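Side-chain contacts in chitooligosaccharide oxidase (Gibberella zeae, PDB 6Y0R), which oxidises the C1 hydroxyl of chitooligosaccharides to lactones with a bicovalently bound FAD, reducing molecular oxygen to hydrogen peroxide: residues M109-L112 with D113-Y116; V157-G160 with G161-H165; P130-L134 with G135-T139; S450-N454 with D455-E459. All coordinates share one frame; numbering follows the deposited sequence.

Contact 1: residues M109-L112 with D113-Y116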
loop_
_atom_site.group_PDB
_atom_site.type_symbol
_atom_site.label_atom_id
_atom_site.label_comp_id
_atom_site.label_asym_id
_atom_site.label_seq_id
_atom_site.Cartn_x
_atom_site.Cartn_y
_atom_site.Cartn_z
ATOM N N MET A 109 16.794 -3.468 12.474
ATOM C CA MET A 109 15.592 -2.694 12.088
ATOM C C MET A 109 15.789 -1.198 12.409
ATOM O O MET A 109 16.212 -0.831 13.551
ATOM C CB MET A 109 14.317 -3.239 12.728
ATOM C CG MET A 109 13.039 -2.563 12.179
ATOM S SD MET A 109 11.574 -3.360 12.805
ATOM C CE MET A 109 11.606 -2.732 14.494
ATOM N N ILE A 110 15.569 -0.368 11.421
ATOM C CA ILE A 110 15.703 1.106 11.566
ATOM C C ILE A 110 14.277 1.640 11.647
ATOM O O ILE A 110 13.579 1.693 10.590
ATOM C CB ILE A 110 16.576 1.721 10.474
ATOM C CG1 ILE A 110 17.973 1.052 10.452
ATOM C CG2 ILE A 110 16.674 3.224 10.670
ATOM C CD1 ILE A 110 18.903 1.574 9.414
ATOM N N GLU A 111 13.868 1.947 12.883
ATOM C CA GLU A 111 12.538 2.525 13.198
ATOM C C GLU A 111 12.563 3.996 12.789
ATOM O O GLU A 111 13.413 4.753 13.287
ATOM C CB GLU A 111 12.226 2.342 14.681
ATOM C CG GLU A 111 10.957 3.049 15.106
ATOM C CD GLU A 111 9.718 2.427 14.462
ATOM O OE1 GLU A 111 9.537 1.174 14.580
ATOM O OE2 GLU A 111 9.004 3.177 13.764
ATOM N N LEU A 112 11.673 4.443 11.911
ATOM C CA LEU A 112 11.698 5.841 11.389
ATOM C C LEU A 112 10.546 6.701 11.953
ATOM O O LEU A 112 10.468 7.856 11.551
ATOM C CB LEU A 112 11.662 5.859 9.856
ATOM C CG LEU A 112 12.838 5.159 9.178
ATOM C CD1 LEU A 112 12.612 4.990 7.692
ATOM C CD2 LEU A 112 14.134 5.923 9.456
ATOM N N ASP A 113 9.670 6.163 12.777
ATOM C CA ASP A 113 8.422 6.892 13.142
ATOM C C ASP A 113 8.702 8.055 14.119
ATOM O O ASP A 113 7.728 8.797 14.366
ATOM C CB ASP A 113 7.286 6.000 13.638
ATOM C CG ASP A 113 7.418 5.338 14.996
ATOM O OD1 ASP A 113 8.404 5.657 15.726
ATOM O OD2 ASP A 113 6.556 4.469 15.315
ATOM N N ARG A 114 9.944 8.284 14.569
ATOM C CA ARG A 114 10.270 9.547 15.299
ATOM C C ARG A 114 10.458 10.702 14.312
ATOM O O ARG A 114 10.529 11.879 14.739
ATOM C CB ARG A 114 11.524 9.383 16.165
ATOM C CG ARG A 114 11.539 8.205 17.112
ATOM C CD ARG A 114 10.356 8.068 18.041
ATOM N NE ARG A 114 10.639 7.180 19.154
ATOM C CZ ARG A 114 10.423 5.874 19.153
ATOM N NH1 ARG A 114 10.743 5.159 20.211
ATOM N NH2 ARG A 114 9.891 5.266 18.094
ATOM N N MET A 115 10.627 10.412 13.022
ATOM C CA MET A 115 10.886 11.418 11.984
ATOM C C MET A 115 9.632 11.545 11.105
ATOM O O MET A 115 9.438 10.734 10.188
ATOM C CB MET A 115 12.138 11.029 11.201
ATOM C CG MET A 115 13.396 11.319 11.975
ATOM S SD MET A 115 14.864 10.913 10.966
ATOM C CE MET A 115 14.728 9.151 11.105
ATOM N N TYR A 116 8.798 12.553 11.388
ATOM C CA TYR A 116 7.441 12.644 10.797
ATOM C C TYR A 116 7.204 14.066 10.286
ATOM O O TYR A 116 6.048 14.452 10.106
ATOM C CB TYR A 116 6.390 12.134 11.787
ATOM C CG TYR A 116 6.379 12.779 13.148
ATOM C CD1 TYR A 116 5.804 14.025 13.335
ATOM C CD2 TYR A 116 6.876 12.110 14.246
ATOM C CE1 TYR A 116 5.792 14.621 14.587
ATOM C CE2 TYR A 116 6.874 12.689 15.506
ATOM C CZ TYR A 116 6.327 13.943 15.669
ATOM O OH TYR A 116 6.301 14.475 16.928
HETATM O O HOH W 1 12.620 7.164 14.260
#
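E111 and D113 meet where strand 108-111 runs into a turn. E111 OE2 accepts the backbone N-H of D113, with D113 N 3.2 Å away and an N-H...O angle of 148°. OE2 uses its anti lone pair, on the side away from OE1. E111 OE2 also stands over the face of the D113 carboxylate, 3.0 Å from D113 CG and about equally far from OD1 and OD2. These oxygens are all acceptors, and no bond joins them. In E111, CG anti to the backbone N (chi1 173°) and a bend at chi2 (67°) together bring the carboxylate to D113.

R114 pairs with the same aspartate. R114 NH2 donates to D113 OD1 at 2.8 Å, nearly in the guanidinium plane and on the syn lone pair of OD1. This is a salt bridge between sequence neighbours. In the backbone, L112 O accepts M115 N at 3.0 Å and closes a type I beta turn from L112 to M115. L112 CD2 meets M115 CE at 3.7 Å, a purely apolar touch. A water joins E111 O to R114 N.

Farther out, K90 pairs with E111 OE1, R133 with D113 OD2, and D49 with R114 NH2. L112 also touches the FAD. Two buried acids held this close would probably repel each other if both are ionised. The surrounding lysine and arginines probably offset that charge and keep both carboxylates ionised.

Contact 2: residues V157-G160 with G161-H165. With FAD (flavin-adenine dinucleotide), chain B.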
loop_
_atom_site.group_PDB
_atom_site.type_symbol
_atom_site.label_atom_id
_atom_site.label_comp_id
_atom_site.label_asym_id
_atom_site.label_seq_id
_atom_site.Cartn_x
_atom_site.Cartn_y
_atom_site.Cartn_z
ATOM N N VAL A 157 -1.151 4.418 8.488
ATOM C CA VAL A 157 -0.180 3.850 7.524
ATOM C C VAL A 157 1.002 4.802 7.396
ATOM O O VAL A 157 0.834 6.015 7.347
ATOM C CB VAL A 157 -0.853 3.590 6.168
ATOM C CG1 VAL A 157 0.151 3.426 5.042
ATOM C CG2 VAL A 157 -1.781 2.418 6.278
ATOM N N GLY A 158 2.209 4.252 7.325
ATOM C CA GLY A 158 3.370 5.110 7.094
ATOM C C GLY A 158 3.446 5.565 5.657
ATOM O O GLY A 158 3.238 4.746 4.764
ATOM N N LEU A 159 3.875 6.741 5.435
ATOM C CA LEU A 159 4.013 7.179 4.035
ATOM C C LEU A 159 5.222 6.458 3.431
ATOM O O LEU A 159 5.163 6.097 2.235
ATOM C CB LEU A 159 4.271 8.682 4.051
ATOM C CG LEU A 159 4.525 9.422 2.753
ATOM C CD1 LEU A 159 3.348 9.389 1.795
ATOM C CD2 LEU A 159 5.361 10.654 2.780
ATOM N N GLY A 160 6.203 6.109 4.084
ATOM C CA GLY A 160 7.340 5.343 3.539
ATOM C C GLY A 160 6.905 4.075 2.835
ATOM O O GLY A 160 7.088 3.985 1.592
ATOM N N GLY A 161 6.342 3.114 3.548
ATOM C CA GLY A 161 6.003 1.857 2.890
ATOM C C GLY A 161 4.978 2.099 1.802
ATOM O O GLY A 161 5.027 1.469 0.750
ATOM N N HIS A 162 4.024 2.990 2.053
ATOM C CA HIS A 162 2.880 3.211 1.147
ATOM C C HIS A 162 3.368 3.715 -0.198
ATOM O O HIS A 162 3.045 3.131 -1.225
ATOM C CB HIS A 162 1.967 4.267 1.813
ATOM C CG HIS A 162 0.594 4.341 1.250
ATOM N ND1 HIS A 162 0.076 5.481 0.648
ATOM C CD2 HIS A 162 -0.390 3.429 1.285
ATOM C CE1 HIS A 162 -1.202 5.219 0.351
ATOM N NE2 HIS A 162 -1.506 3.989 0.732
ATOM N N ALA A 163 4.127 4.821 -0.183
ATOM C CA ALA A 163 4.566 5.498 -1.425
ATOM C C ALA A 163 5.653 4.693 -2.137
ATOM O O ALA A 163 5.703 4.782 -3.360
ATOM C CB ALA A 163 5.091 6.883 -1.141
ATOM N N LEU A 164 6.479 3.948 -1.426
ATOM C CA LEU A 164 7.586 3.194 -2.080
ATOM C C LEU A 164 7.053 1.997 -2.862
ATOM O O LEU A 164 7.831 1.396 -3.643
ATOM C CB LEU A 164 8.611 2.818 -1.016
ATOM C CG LEU A 164 9.382 3.997 -0.407
ATOM C CD1 LEU A 164 10.237 3.521 0.748
ATOM C CD2 LEU A 164 10.173 4.778 -1.435
ATOM N N HIS A 165 5.792 1.609 -2.658
ATOM C CA HIS A 165 5.191 0.469 -3.404
ATOM C C HIS A 165 3.968 0.885 -4.206
ATOM O O HIS A 165 3.437 0.001 -4.925
ATOM C CB HIS A 165 4.822 -0.653 -2.425
ATOM C CG HIS A 165 6.000 -1.029 -1.594
ATOM N ND1 HIS A 165 6.957 -1.922 -1.988
ATOM C CD2 HIS A 165 6.389 -0.555 -0.394
ATOM C CE1 HIS A 165 7.882 -2.043 -1.034
ATOM N NE2 HIS A 165 7.579 -1.108 -0.071
HETATM P PA FAD B . 6.232 -0.745 6.997
HETATM O O1A FAD B . 5.890 -2.079 7.522
HETATM O O2A FAD B . 6.949 0.224 7.848
HETATM O O5B FAD B . 7.053 -0.875 5.639
HETATM C C5B FAD B . 6.514 -1.519 4.483
HETATM C C4B FAD B . 7.647 -1.913 3.553
HETATM O O4B FAD B . 8.324 -0.719 3.084
HETATM C C3B FAD B . 8.780 -2.777 4.144
HETATM O O3B FAD B . 9.414 -3.556 3.121
HETATM C C2B FAD B . 9.754 -1.726 4.657
HETATM O O2B FAD B . 11.086 -2.202 4.870
HETATM C C1B FAD B . 9.664 -0.699 3.561
HETATM N N9A FAD B . 9.985 0.659 3.972
HETATM C C8A FAD B . 9.249 1.439 4.825
HETATM N N7A FAD B . 9.794 2.635 5.014
HETATM C C5A FAD B . 10.951 2.616 4.244
HETATM C C6A FAD B . 11.961 3.573 4.029
HETATM N N6A FAD B . 11.905 4.788 4.581
HETATM N N1A FAD B . 13.011 3.241 3.227
HETATM C C2A FAD B . 13.024 1.995 2.713
HETATM N N3A FAD B . 12.117 1.020 2.826
HETATM C C4A FAD B . 11.092 1.390 3.617
HETATM N N1 FAD B . -2.596 0.464 0.946
HETATM C C2 FAD B . -3.125 1.185 -0.054
HETATM O O2 FAD B . -2.519 1.281 -1.183
HETATM N N3 FAD B . -4.300 1.852 0.144
HETATM C C4 FAD B . -5.006 1.825 1.336
HETATM O O4 FAD B . -6.063 2.466 1.458
HETATM C C4X FAD B . -4.464 1.080 2.411
HETATM N N5 FAD B . -5.087 1.079 3.592
HETATM C C5X FAD B . -4.460 0.457 4.648
HETATM C C6 FAD B . -5.062 0.504 5.935
HETATM C C7 FAD B . -4.474 -0.129 7.017
HETATM C C7M FAD B . -5.135 -0.100 8.382
HETATM C C8 FAD B . -3.191 -0.797 6.851
HETATM C C8M FAD B . -2.423 -1.408 8.005
HETATM C C9 FAD B . -2.634 -0.869 5.557
HETATM C C9A FAD B . -3.251 -0.258 4.456
HETATM N N10 FAD B . -2.658 -0.302 3.183
HETATM C C10 FAD B . -3.227 0.401 2.114
HETATM C "C1'" FAD B . -1.423 -1.051 2.930
HETATM C "C2'" FAD B . -0.191 -0.156 3.071
HETATM O "O2'" FAD B . -0.043 0.686 1.925
HETATM C "C3'" FAD B . 1.014 -1.049 3.220
HETATM O "O3'" FAD B . 0.786 -1.828 4.417
HETATM C "C4'" FAD B . 2.288 -0.207 3.317
HETATM O "O4'" FAD B . 3.437 -0.932 2.844
HETATM C "C5'" FAD B . 2.493 0.218 4.743
HETATM O "O5'" FAD B . 3.566 1.172 4.849
HETATM P P FAD B . 4.225 1.369 6.277
HETATM O O1P FAD B . 5.287 2.398 6.162
HETATM O O2P FAD B . 3.204 1.549 7.340
HETATM O O3P FAD B . 4.822 -0.115 6.536
#
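The FAD pyrophosphate is bound at the N-terminal end of helix 159-165, where the glycines of this segment meet the cofactor. H162 N reaches back to G158 O, the N-cap residue, in a weak bond of 3.3 Å. G158 N donates to FAD O2P at 2.9 Å. One turn on, G161 N donates to FAD O1P, also at 2.9 Å. Both oxygens belong to the same phosphate, so two backbone N-H groups hold it. With no side chains at G158 and G161, the phosphate lies directly against the backbone.

This is a helix N-terminus facing a phosphate, within the PCMH-type FAD-binding domain. The helix dipole would probably add to the pull on the negative charge. Inside the helix, A163 N bonds to L159 O at 2.9 Å and is almost straight at 171°. L164 N bonds to G160 O at 3.1 Å.

Side chains extend the contact along the cofactor. V157 CG2 packs on the flavin at C9, 3.5 Å away, while its CG1, anti to the backbone N (chi1 162°), turns to the H162 side chain. At the other end L164 CD1 lies 3.7 Å from C4A of the adenine.

Contact 3: residues P130-L134 with G135-T139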
loop_
_atom_site.group_PDB
_atom_site.type_symbol
_atom_site.label_atom_id
_atom_site.label_comp_id
_atom_site.label_asym_id
_atom_site.label_seq_id
_atom_site.Cartn_x
_atom_site.Cartn_y
_atom_site.Cartn_z
ATOM N N PRO A 130 9.524 9.871 5.696
ATOM C CA PRO A 130 8.683 8.685 5.473
ATOM C C PRO A 130 8.008 8.127 6.730
ATOM O O PRO A 130 7.026 7.415 6.602
ATOM C CB PRO A 130 9.667 7.634 4.933
ATOM C CG PRO A 130 11.010 8.099 5.472
ATOM C CD PRO A 130 10.951 9.622 5.455
ATOM N N GLY A 131 8.529 8.438 7.913
ATOM C CA GLY A 131 7.908 8.074 9.189
ATOM C C GLY A 131 6.618 8.857 9.484
ATOM O O GLY A 131 5.947 8.475 10.403
ATOM N N ALA A 132 6.262 9.844 8.678
ATOM C CA ALA A 132 4.967 10.534 8.801
ATOM C C ALA A 132 3.850 9.548 8.418
ATOM O O ALA A 132 3.877 9.023 7.280
ATOM C CB ALA A 132 4.930 11.729 7.906
ATOM N N ARG A 133 2.848 9.377 9.280
ATOM C CA ARG A 133 1.675 8.539 8.931
ATOM C C ARG A 133 0.716 9.335 8.045
ATOM O O ARG A 133 0.739 10.576 8.091
ATOM C CB ARG A 133 1.038 8.003 10.202
ATOM C CG ARG A 133 1.989 7.151 11.022
ATOM C CD ARG A 133 1.390 6.690 12.341
ATOM N NE ARG A 133 2.388 6.057 13.159
ATOM C CZ ARG A 133 2.777 4.786 13.043
ATOM N NH1 ARG A 133 3.797 4.314 13.766
ATOM N NH2 ARG A 133 2.136 4.009 12.195
ATOM N N LEU A 134 -0.070 8.639 7.222
ATOM C CA LEU A 134 -0.886 9.288 6.172
ATOM C C LEU A 134 -1.814 10.328 6.819
ATOM O O LEU A 134 -2.051 11.355 6.204
ATOM C CB LEU A 134 -1.704 8.257 5.408
ATOM C CG LEU A 134 -0.899 7.240 4.634
ATOM C CD1 LEU A 134 -1.842 6.338 3.885
ATOM C CD2 LEU A 134 0.076 7.900 3.690
ATOM N N GLY A 135 -2.388 10.043 7.975
ATOM C CA GLY A 135 -3.304 11.029 8.612
ATOM C C GLY A 135 -2.562 12.285 8.993
ATOM O O GLY A 135 -3.091 13.420 8.826
ATOM N N HIS A 136 -1.307 12.151 9.412
ATOM C CA HIS A 136 -0.466 13.313 9.777
ATOM C C HIS A 136 -0.079 14.067 8.506
ATOM O O HIS A 136 -0.111 15.290 8.472
ATOM C CB HIS A 136 0.739 12.862 10.585
ATOM C CG HIS A 136 1.638 13.986 10.946
ATOM N ND1 HIS A 136 1.211 15.038 11.785
ATOM C CD2 HIS A 136 2.919 14.244 10.605
ATOM C CE1 HIS A 136 2.233 15.873 11.948
ATOM N NE2 HIS A 136 3.298 15.411 11.228
ATOM N N VAL A 137 0.275 13.363 7.440
ATOM C CA VAL A 137 0.508 13.971 6.117
ATOM C C VAL A 137 -0.710 14.796 5.718
ATOM O O VAL A 137 -0.549 15.989 5.328
ATOM C CB VAL A 137 0.805 12.915 5.049
ATOM C CG1 VAL A 137 0.818 13.504 3.645
ATOM C CG2 VAL A 137 2.134 12.253 5.363
ATOM N N ALA A 138 -1.896 14.169 5.743
ATOM C CA ALA A 138 -3.112 14.835 5.237
ATOM C C ALA A 138 -3.421 16.056 6.127
ATOM O O ALA A 138 -3.702 17.149 5.581
ATOM C CB ALA A 138 -4.284 13.907 5.206
ATOM N N THR A 139 -3.295 15.891 7.444
ATOM C CA THR A 139 -3.614 16.987 8.399
ATOM C C THR A 139 -2.675 18.170 8.134
ATOM O O THR A 139 -3.124 19.347 8.044
ATOM C CB THR A 139 -3.526 16.489 9.843
ATOM O OG1 THR A 139 -4.527 15.479 9.986
ATOM C CG2 THR A 139 -3.783 17.586 10.853
#
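A132 is the first residue of the loop to meet the helix. A132 CB touches V137 CG2 at 3.8 Å. It also comes to the edge of the H136 ring, near the ring plane, where A132 CB and H136 CD2 are 4.2 Å apart. V137 has CG1 anti to its backbone N (chi1 170°), and this leaves the other methyl, CG2, turned back toward the loop.

R133 follows at the N-cap position. R133 O takes V137 N at 2.9 Å in a nearly straight bond (168°). H136 N is also 2.9 Å from R133 O, but the 120° angle makes this bond weak. The R133 side chain leads away from the helix. Its guanidinium donates to the carbonyls of G156 and G92 and makes a cation-pi contact with Y333.

L134 opens the helix. L134 O accepts A138 N at 2.9 Å, while the leucine side chain leaves for L159 and H162 on helix 159-165. Farther along, G135 O accepts both T139 N and T139 OG1, from opposite faces of its plane. H136 ND1 bonds to N327. The arrangement is the first turn of helix 134-145 in the FAD-binding domain: the carbonyl of the N-cap residue R133 begins the i to i+4 bonds, and its side chain turns elsewhere.

Contact 4: residues S450-N454 with D455-E459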
loop_
_atom_site.group_PDB
_atom_site.type_symbol
_atom_site.label_atom_id
_atom_site.label_comp_id
_atom_site.label_asym_id
_atom_site.label_seq_id
_atom_site.Cartn_x
_atom_site.Cartn_y
_atom_site.Cartn_z
ATOM N N SER A 450 2.080 -13.681 2.002
ATOM C CA SER A 450 3.181 -14.437 2.654
ATOM C C SER A 450 3.335 -15.841 2.088
ATOM O O SER A 450 4.426 -16.382 2.331
ATOM C CB SER A 450 2.986 -14.514 4.119
ATOM O OG SER A 450 1.747 -15.068 4.433
ATOM N N GLN A 451 2.306 -16.452 1.503
ATOM C CA GLN A 451 2.317 -17.905 1.165
ATOM C C GLN A 451 2.902 -18.173 -0.211
ATOM O O GLN A 451 3.172 -19.345 -0.510
ATOM C CB GLN A 451 0.922 -18.497 1.281
ATOM C CG GLN A 451 0.323 -18.325 2.657
ATOM C CD GLN A 451 1.273 -18.728 3.758
ATOM O OE1 GLN A 451 1.383 -19.930 4.072
ATOM N NE2 GLN A 451 1.846 -17.750 4.424
ATOM N N ILE A 452 3.060 -17.171 -1.058
ATOM C CA ILE A 452 3.522 -17.431 -2.450
ATOM C C ILE A 452 4.986 -17.835 -2.408
ATOM O O ILE A 452 5.724 -17.291 -1.552
ATOM C CB ILE A 452 3.321 -16.156 -3.283
ATOM C CG1 ILE A 452 1.818 -15.976 -3.473
ATOM C CG2 ILE A 452 4.094 -16.198 -4.607
ATOM C CD1 ILE A 452 1.520 -14.820 -4.360
ATOM N N LYS A 453 5.416 -18.673 -3.357
ATOM C CA LYS A 453 6.856 -18.992 -3.504
ATOM C C LYS A 453 7.651 -17.694 -3.644
ATOM O O LYS A 453 7.254 -16.718 -4.336
ATOM C CB LYS A 453 7.143 -19.932 -4.683
ATOM C CG LYS A 453 6.541 -21.326 -4.520
ATOM C CD LYS A 453 6.626 -22.175 -5.756
ATOM C CE LYS A 453 6.065 -23.566 -5.542
ATOM N NZ LYS A 453 6.589 -24.510 -6.558
ATOM N N ASN A 454 8.851 -17.730 -3.112
ATOM C CA ASN A 454 9.714 -16.538 -3.019
ATOM C C ASN A 454 9.937 -15.823 -4.361
ATOM O O ASN A 454 9.631 -14.620 -4.390
ATOM C CB ASN A 454 11.010 -16.899 -2.304
ATOM C CG ASN A 454 10.817 -17.213 -0.836
ATOM O OD1 ASN A 454 9.853 -16.773 -0.184
ATOM N ND2 ASN A 454 11.766 -17.943 -0.302
ATOM N N ASP A 455 10.404 -16.479 -5.437
ATOM C CA ASP A 455 10.636 -15.877 -6.766
ATOM C C ASP A 455 9.327 -15.682 -7.558
ATOM O O ASP A 455 9.265 -14.753 -8.412
ATOM C CB ASP A 455 11.664 -16.665 -7.575
ATOM C CG ASP A 455 13.092 -16.373 -7.116
ATOM O OD1 ASP A 455 13.277 -15.429 -6.279
ATOM O OD2 ASP A 455 14.026 -17.068 -7.606
ATOM N N ARG A 456 8.382 -16.399 -7.378
ATOM C CA ARG A 456 7.025 -16.172 -7.921
ATOM C C ARG A 456 6.449 -14.869 -7.335
ATOM O O ARG A 456 5.786 -14.153 -8.076
ATOM C CB ARG A 456 6.174 -17.404 -7.639
ATOM C CG ARG A 456 4.793 -17.303 -8.275
ATOM C CD ARG A 456 4.010 -18.584 -8.057
ATOM N NE ARG A 456 2.701 -18.390 -8.673
ATOM C CZ ARG A 456 2.390 -18.546 -9.956
ATOM N NH1 ARG A 456 1.141 -18.327 -10.326
ATOM N NH2 ARG A 456 3.298 -18.887 -10.861
ATOM N N ALA A 457 6.810 -14.515 -6.119
ATOM C CA ALA A 457 6.315 -13.262 -5.491
ATOM C C ALA A 457 6.934 -12.087 -6.234
ATOM O O ALA A 457 6.243 -11.126 -6.602
ATOM C CB ALA A 457 6.657 -13.241 -4.026
ATOM N N THR A 458 8.232 -12.138 -6.476
ATOM C CA THR A 458 8.932 -11.037 -7.165
ATOM C C THR A 458 8.300 -10.812 -8.557
ATOM O O THR A 458 8.009 -9.642 -9.012
ATOM C CB THR A 458 10.438 -11.362 -7.040
ATOM O OG1 THR A 458 10.868 -11.925 -5.785
ATOM C CG2 THR A 458 11.300 -10.159 -7.237
ATOM N N GLU A 459 7.977 -11.890 -9.281
ATOM C CA GLU A 459 7.318 -11.762 -10.590
ATOM C C GLU A 459 5.889 -11.224 -10.424
ATOM O O GLU A 459 5.442 -10.433 -11.291
ATOM C CB GLU A 459 7.396 -13.113 -11.320
ATOM C CG GLU A 459 6.506 -13.176 -12.528
ATOM C CD GLU A 459 5.171 -13.875 -12.261
ATOM O OE1 GLU A 459 5.177 -15.106 -11.863
ATOM O OE2 GLU A 459 4.119 -13.213 -12.435
#
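I452 holds CG2 anti to its backbone N, with CG1 beside that N (chi1 -70°). This sends the CG2 methyl over the first turn of the helix. R456 has CG anti to the backbone N as well (chi1 -175°), and its chain runs extended from CG to NE. The CG2 methyl of I452 lies alongside the aliphatic start of the R456 chain. I452 CG2 is 3.9 Å from R456 CB, and 3.5 Å from the backbone N of A457. I452 CG2 is 4.0 Å from A457 CB. One branch of I452 thus touches both residues, while the guanidinium of R456 leads away.

K453 sits at the N-cap of helix 454-462, in the berberine-like C-terminal region of the chain. K453 O accepts A457 N at 2.9 Å. The donor lies nearly in line with the C=O bond, although the N-H...O angle is only 136°. A457 N also makes a weak bond to N454 O at 3.3 Å. K453 CB touches R456 CB at 4.0 Å, and beyond CG the lysine chain is extended and leads away from the helix.

A457 points its methyl back at the loop, with A457 CB 3.3 Å from N454 O. The buried T458 bonds through OG1 to the carbonyl of Q486, and its side chain touches I488. I452 also packs on M443.

Contacts 1, 2 and 3 are buried parts of the FAD-binding domain, while contact 4 lies largely at the surface of the C-terminal region. Contacts 1 and 3 touch through the salt bridge of D113 with R133. Contacts 2 and 3 join through backbone bonds that are probable between V157 and L134 and between L159 and A132. Contact 4 touches none of these, and its nearest atoms are about 10 Å from those of contact 2. Three of the four start a helix, but only contact 2 aims that start at a phosphate. Contact 1 is a turn that carries mostly buried charged groups; contacts 3 and 4 pair main-chain bonds with small apolar touches.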